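Local coordinates for protein CRISPR-associated endonuclease Cas12b (Alicyclobacillus acidoterrestris, PDB 5U31) that uses a guide RNA to recognise PAM-flanked target DNA and, in its unmutated form, cleaves it with a metal-dependent RuvC nuclease domain, at residues 650-654 and 774-778. The protein carries 3 engineered substitutions. Numbering follows the deposited sequence.
Sequences LAYLR and SWSFF. With nucleotides of chain B.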
ATOM      1  N   LEU A 650       5.904 -13.614  30.439  1.00 50.18           N
ATOM      2  CA  LEU A 650       5.437 -14.722  29.615  1.00 49.87           C
ATOM      3  C   LEU A 650       6.601 -15.497  29.011  1.00 56.08           C
ATOM      4  O   LEU A 650       6.510 -16.718  28.839  1.00 55.91           O
ATOM      5  CB  LEU A 650       4.522 -14.203  28.506  1.00 48.41           C
ATOM      6  CG  LEU A 650       3.176 -14.901  28.304  1.00 51.49           C
ATOM      7  CD1 LEU A 650       2.599 -14.568  26.934  1.00 46.78           C
ATOM      8  CD2 LEU A 650       3.307 -16.402  28.496  1.00 55.38           C
ATOM      9  N   ALA A 651       7.698 -14.808  28.684  1.00 53.91           N
ATOM     10  CA  ALA A 651       8.828 -15.471  28.042  1.00 50.02           C
ATOM     11  C   ALA A 651       9.485 -16.489  28.962  1.00 61.53           C
ATOM     12  O   ALA A 651      10.012 -17.502  28.488  1.00 59.95           O
ATOM     13  CB  ALA A 651       9.853 -14.438  27.582  1.00 53.22           C
ATOM     14  N   TYR A 652       9.464 -16.238  30.271  1.00 58.11           N
ATOM     15  CA  TYR A 652       9.980 -17.194  31.241  1.00 57.74           C
ATOM     16  C   TYR A 652       8.946 -18.245  31.619  1.00 55.12           C
ATOM     17  O   TYR A 652       9.327 -19.339  32.048  1.00 70.49           O
ATOM     18  CB  TYR A 652      10.472 -16.460  32.494  1.00 68.82           C
ATOM     19  CG  TYR A 652      11.811 -15.766  32.314  1.00 86.01           C
ATOM     20  CD1 TYR A 652      12.920 -16.143  33.064  1.00 85.13           C
ATOM     21  CD2 TYR A 652      11.968 -14.744  31.384  1.00 94.88           C
ATOM     22  CE1 TYR A 652      14.146 -15.513  32.899  1.00 91.27           C
ATOM     23  CE2 TYR A 652      13.187 -14.113  31.210  1.00 97.00           C
ATOM     24  CZ  TYR A 652      14.273 -14.500  31.970  1.00100.84           C
ATOM     25  OH  TYR A 652      15.488 -13.871  31.798  1.00104.57           O
ATOM     26  N   LEU A 653       7.655 -17.942  31.469  1.00 54.01           N
ATOM     27  CA  LEU A 653       6.637 -18.969  31.653  1.00 61.96           C
ATOM     28  C   LEU A 653       6.833 -20.103  30.656  1.00 67.30           C
ATOM     29  O   LEU A 653       6.707 -21.282  31.009  1.00 66.41           O
ATOM     30  CB  LEU A 653       5.242 -18.361  31.507  1.00 57.38           C
ATOM     31  CG  LEU A 653       4.173 -18.786  32.519  1.00 54.46           C
ATOM     32  CD1 LEU A 653       2.786 -18.376  32.050  1.00 53.40           C
ATOM     33  CD2 LEU A 653       4.228 -20.278  32.782  1.00 59.63           C
ATOM     34  N   ARG A 654       7.158 -19.764  29.407  1.00 58.46           N
ATOM     35  CA  ARG A 654       7.410 -20.785  28.397  1.00 53.07           C
ATOM     36  C   ARG A 654       8.692 -21.554  28.682  1.00 63.22           C
ATOM     37  O   ARG A 654       8.807 -22.725  28.300  1.00 77.55           O
ATOM     38  CB  ARG A 654       7.469 -20.146  27.013  1.00 51.52           C
ATOM     39  CG  ARG A 654       6.196 -19.432  26.620  1.00 50.30           C
ATOM     40  CD  ARG A 654       6.184 -19.099  25.141  1.00 49.75           C
ATOM     41  NE  ARG A 654       4.825 -18.874  24.662  1.00 62.08           N
ATOM     42  CZ  ARG A 654       4.288 -17.673  24.482  1.00 64.88           C
ATOM     43  NH1 ARG A 654       5.002 -16.583  24.727  1.00 63.35           N
ATOM     44  NH2 ARG A 654       3.039 -17.563  24.045  1.00 66.09           N
ATOM     45  N   SER A 774      -0.287 -13.435  21.824  1.00 50.27           N
ATOM     46  CA  SER A 774       0.676 -14.342  22.438  1.00 42.75           C
ATOM     47  C   SER A 774       0.174 -14.871  23.773  1.00 44.52           C
ATOM     48  O   SER A 774       0.487 -16.006  24.150  1.00 44.78           O
ATOM     49  CB  SER A 774       2.015 -13.624  22.615  1.00 42.88           C
ATOM     50  OG  SER A 774       2.977 -14.456  23.237  1.00 43.97           O
ATOM     51  N   TRP A 775      -0.606 -14.071  24.496  1.00 53.00           N
ATOM     52  CA  TRP A 775      -1.139 -14.513  25.777  1.00 46.05           C
ATOM     53  C   TRP A 775      -2.247 -15.542  25.591  1.00 54.21           C
ATOM     54  O   TRP A 775      -2.266 -16.574  26.271  1.00 46.19           O
ATOM     55  CB  TRP A 775      -1.639 -13.303  26.558  1.00 45.01           C
ATOM     56  CG  TRP A 775      -2.389 -13.644  27.785  1.00 46.06           C
ATOM     57  CD1 TRP A 775      -3.719 -13.462  28.005  1.00 45.98           C
ATOM     58  CD2 TRP A 775      -1.857 -14.225  28.977  1.00 47.44           C
ATOM     59  NE1 TRP A 775      -4.052 -13.893  29.263  1.00 47.24           N
ATOM     60  CE2 TRP A 775      -2.925 -14.369  29.881  1.00 48.16           C
ATOM     61  CE3 TRP A 775      -0.579 -14.636  29.368  1.00 48.20           C
ATOM     62  CZ2 TRP A 775      -2.757 -14.907  31.152  1.00 49.60           C
ATOM     63  CZ3 TRP A 775      -0.415 -15.170  30.625  1.00 49.63           C
ATOM     64  CH2 TRP A 775      -1.498 -15.301  31.504  1.00 50.32           C
ATOM     65  N   SER A 776      -3.172 -15.285  24.662  1.00 52.07           N
ATOM     66  CA  SER A 776      -4.281 -16.207  24.445  1.00 44.20           C
ATOM     67  C   SER A 776      -3.820 -17.526  23.841  1.00 44.46           C
ATOM     68  O   SER A 776      -4.400 -18.576  24.135  1.00 45.15           O
ATOM     69  CB  SER A 776      -5.327 -15.557  23.544  1.00 43.03           C
ATOM     70  OG  SER A 776      -5.763 -14.331  24.093  1.00 42.86           O
ATOM     71  N   PHE A 777      -2.793 -17.499  22.997  1.00 43.98           N
ATOM     72  CA  PHE A 777      -2.294 -18.702  22.351  1.00 44.25           C
ATOM     73  C   PHE A 777      -1.113 -19.310  23.092  1.00 50.95           C
ATOM     74  O   PHE A 777      -0.432 -20.190  22.553  1.00 45.69           O
ATOM     75  CB  PHE A 777      -1.934 -18.392  20.900  1.00 43.11           C
ATOM     76  CG  PHE A 777      -3.116 -17.982  20.077  1.00 48.80           C
ATOM     77  CD1 PHE A 777      -4.332 -18.630  20.231  1.00 51.77           C
ATOM     78  CD2 PHE A 777      -3.029 -16.936  19.180  1.00 43.61           C
ATOM     79  CE1 PHE A 777      -5.432 -18.257  19.491  1.00 41.38           C
ATOM     80  CE2 PHE A 777      -4.130 -16.554  18.437  1.00 51.20           C
ATOM     81  CZ  PHE A 777      -5.333 -17.218  18.594  1.00 40.27           C
ATOM     82  N   PHE A 778      -0.865 -18.861  24.318  1.00 58.05           N
ATOM     83  CA  PHE A 778       0.135 -19.488  25.166  1.00 63.51           C
ATOM     84  C   PHE A 778      -0.298 -20.904  25.528  1.00 62.80           C
ATOM     85  O   PHE A 778      -1.464 -21.150  25.851  1.00 57.40           O
ATOM     86  CB  PHE A 778       0.347 -18.647  26.426  1.00 53.55           C
ATOM     87  CG  PHE A 778       0.868 -19.428  27.589  1.00 49.56           C
ATOM     88  CD1 PHE A 778       2.206 -19.772  27.662  1.00 50.17           C
ATOM     89  CD2 PHE A 778       0.018 -19.828  28.607  1.00 50.48           C
ATOM     90  CE1 PHE A 778       2.687 -20.502  28.729  1.00 57.19           C
ATOM     91  CE2 PHE A 778       0.493 -20.558  29.677  1.00 57.42           C
ATOM     92  CZ  PHE A 778       1.830 -20.895  29.739  1.00 61.65           C
TER
ATOM     93  P     A B  49      -9.444 -11.058  31.169  1.00 47.73           P
ATOM     94  OP1   A B  49      -9.422  -9.596  31.428  1.00 66.24           O
ATOM     95  OP2   A B  49     -10.719 -11.821  31.238  1.00 47.88           O
ATOM     96  O5'   A B  49      -8.809 -11.297  29.729  1.00 46.29           O
ATOM     97  C5'   A B  49      -7.501 -10.842  29.426  1.00 45.91           C
ATOM     98  C4'   A B  49      -6.979 -11.473  28.162  1.00 45.02           C
ATOM     99  O4'   A B  49      -6.744 -12.891  28.369  1.00 45.75           O
ATOM    100  C3'   A B  49      -7.918 -11.432  26.973  1.00 43.92           C
ATOM    101  O3'   A B  49      -7.929 -10.181  26.321  1.00 42.96           O
ATOM    102  C2'   A B  49      -7.405 -12.575  26.112  1.00 43.64           C
ATOM    103  O2'   A B  49      -6.222 -12.197  25.422  1.00 43.09           O
ATOM    104  C1'   A B  49      -7.031 -13.600  27.180  1.00 44.97           C
ATOM    105  N9    A B  49      -8.140 -14.537  27.439  1.00 46.34           N
ATOM    106  C8    A B  49      -8.968 -14.611  28.532  1.00 47.25           C
ATOM    107  N7    A B  49      -9.870 -15.561  28.447  1.00 46.76           N
ATOM    108  C5    A B  49      -9.616 -16.145  27.213  1.00 45.94           C
ATOM    109  C6    A B  49     -10.220 -17.208  26.522  1.00 45.80           C
ATOM    110  N6    A B  49     -11.251 -17.913  26.991  1.00 66.04           N
ATOM    111  N1    A B  49      -9.722 -17.533  25.310  1.00 44.96           N
ATOM    112  C2    A B  49      -8.690 -16.836  24.827  1.00 44.29           C
ATOM    113  N3    A B  49      -8.040 -15.821  25.378  1.00 44.33           N
ATOM    114  C4    A B  49      -8.557 -15.523  26.582  1.00 45.17           C
ATOM    115  P     C B 106       3.952 -15.999  20.058  1.00 47.14           P
ATOM    116  OP1   C B 106       4.310 -15.641  21.454  1.00 47.01           O
ATOM    117  OP2   C B 106       4.895 -15.691  18.952  1.00 42.25           O
ATOM    118  O5'   C B 106       3.617 -17.551  20.016  1.00 43.51           O
ATOM    119  C5'   C B 106       2.493 -18.059  20.714  1.00 43.92           C
ATOM    120  C4'   C B 106       2.107 -19.421  20.205  1.00 46.85           C
ATOM    121  O4'   C B 106       1.656 -19.325  18.831  1.00 53.77           O
ATOM    122  C3'   C B 106       3.229 -20.441  20.151  1.00 46.96           C
ATOM    123  O3'   C B 106       3.489 -21.032  21.409  1.00 53.23           O
ATOM    124  C2'   C B 106       2.727 -21.424  19.106  1.00 44.97           C
ATOM    125  O2'   C B 106       1.748 -22.285  19.670  1.00 45.60           O
ATOM    126  C1'   C B 106       2.034 -20.484  18.121  1.00 45.90           C
ATOM    127  N1    C B 106       2.926 -20.083  17.011  1.00 50.21           N
ATOM    128  C2    C B 106       3.009 -20.917  15.898  1.00 51.50           C
ATOM    129  O2    C B 106       2.334 -21.953  15.894  1.00 52.43           O
ATOM    130  N3    C B 106       3.816 -20.574  14.867  1.00 54.18           N
ATOM    131  C4    C B 106       4.522 -19.445  14.924  1.00 41.85           C
ATOM    132  N4    C B 106       5.304 -19.143  13.886  1.00 41.41           N
ATOM    133  C5    C B 106       4.454 -18.573  16.046  1.00 41.94           C
ATOM    134  C6    C B 106       3.651 -18.924  17.058  1.00 50.15           C
ATOM    135  P     C B  48     -11.632 -14.607  34.928  1.00 71.90           P
ATOM    136  OP1   C B  48     -12.143 -13.372  35.574  1.00 61.80           O
ATOM    137  OP2   C B  48     -12.543 -15.422  34.086  1.00 64.24           O
ATOM    138  O5'   C B  48     -10.366 -14.239  34.035  1.00 73.81           O
ATOM    139  C5'   C B  48      -9.210 -13.670  34.629  1.00 60.27           C
ATOM    140  C4'   C B  48      -8.044 -13.643  33.677  1.00 51.04           C
ATOM    141  O4'   C B  48      -7.530 -14.982  33.479  1.00 51.45           O
ATOM    142  C3'   C B  48      -8.334 -13.154  32.270  1.00 53.89           C
ATOM    143  O3'   C B  48      -8.401 -11.745  32.176  1.00 48.79           O
ATOM    144  C2'   C B  48      -7.195 -13.766  31.464  1.00 53.45           C
ATOM    145  O2'   C B  48      -6.004 -13.009  31.618  1.00 55.77           O
ATOM    146  C1'   C B  48      -7.009 -15.108  32.172  1.00 50.23           C
ATOM    147  N1    C B  48      -7.711 -16.211  31.483  1.00 50.03           N
ATOM    148  C2    C B  48      -7.069 -16.820  30.409  1.00 49.35           C
ATOM    149  O2    C B  48      -5.952 -16.405  30.078  1.00 48.94           O
ATOM    150  N3    C B  48      -7.677 -17.836  29.763  1.00 49.21           N
ATOM    151  C4    C B  48      -8.883 -18.244  30.162  1.00 55.08           C
ATOM    152  N4    C B  48      -9.448 -19.253  29.492  1.00 55.33           N
ATOM    153  C5    C B  48      -9.563 -17.642  31.262  1.00 50.42           C
ATOM    154  C6    C B  48      -8.945 -16.635  31.890  1.00 51.11           C
TER
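Apolar packing joins the bridge helix, through residues 650-654, to the C-terminal end of helix 759-776 in the REC2 domain. Leu650 and Leu653, three residues apart and both directed at the other segment, pack against the Phe778 ring: Leu650 CD2 lies 3.6 Å from Phe778 CD1, and Leu653 CD1 3.5 Å from Phe778 CZ. Leu650 also reaches the edge of the Trp775 indole, with its CG 3.9 Å from Trp775 CE3. Trp724 stacks on Trp775 and meets the Phe778 ring, so helix 709-739 completes this core.

The polar part of the contact is made by Arg654 and Ser774. Arg654 donates from NH1 and NH2 to Ser774 OG, at 3.3 and 3.2 Å, and more weakly from NH2 to Ser774 O at 3.0 Å. Its NE forms a salt bridge with an RNA phosphate. Phe778 CD1 and C106 OP1 of chain B lie over opposite guanidinium faces.

Ser774 OG donates to C106 OP1 of chain B (2.5 Å), Trp775 NE1 to C48 O2' of chain B (3.2 Å), and A49 O2' of chain B to Ser776 OG (2.6 Å), which also nears A49 N3. These three bonds use phosphate and ribose atoms common to all ribonucleotides, so by themselves they distinguish no base; Arg654 and Ser774 serve both interfaces, consistent with their forming together.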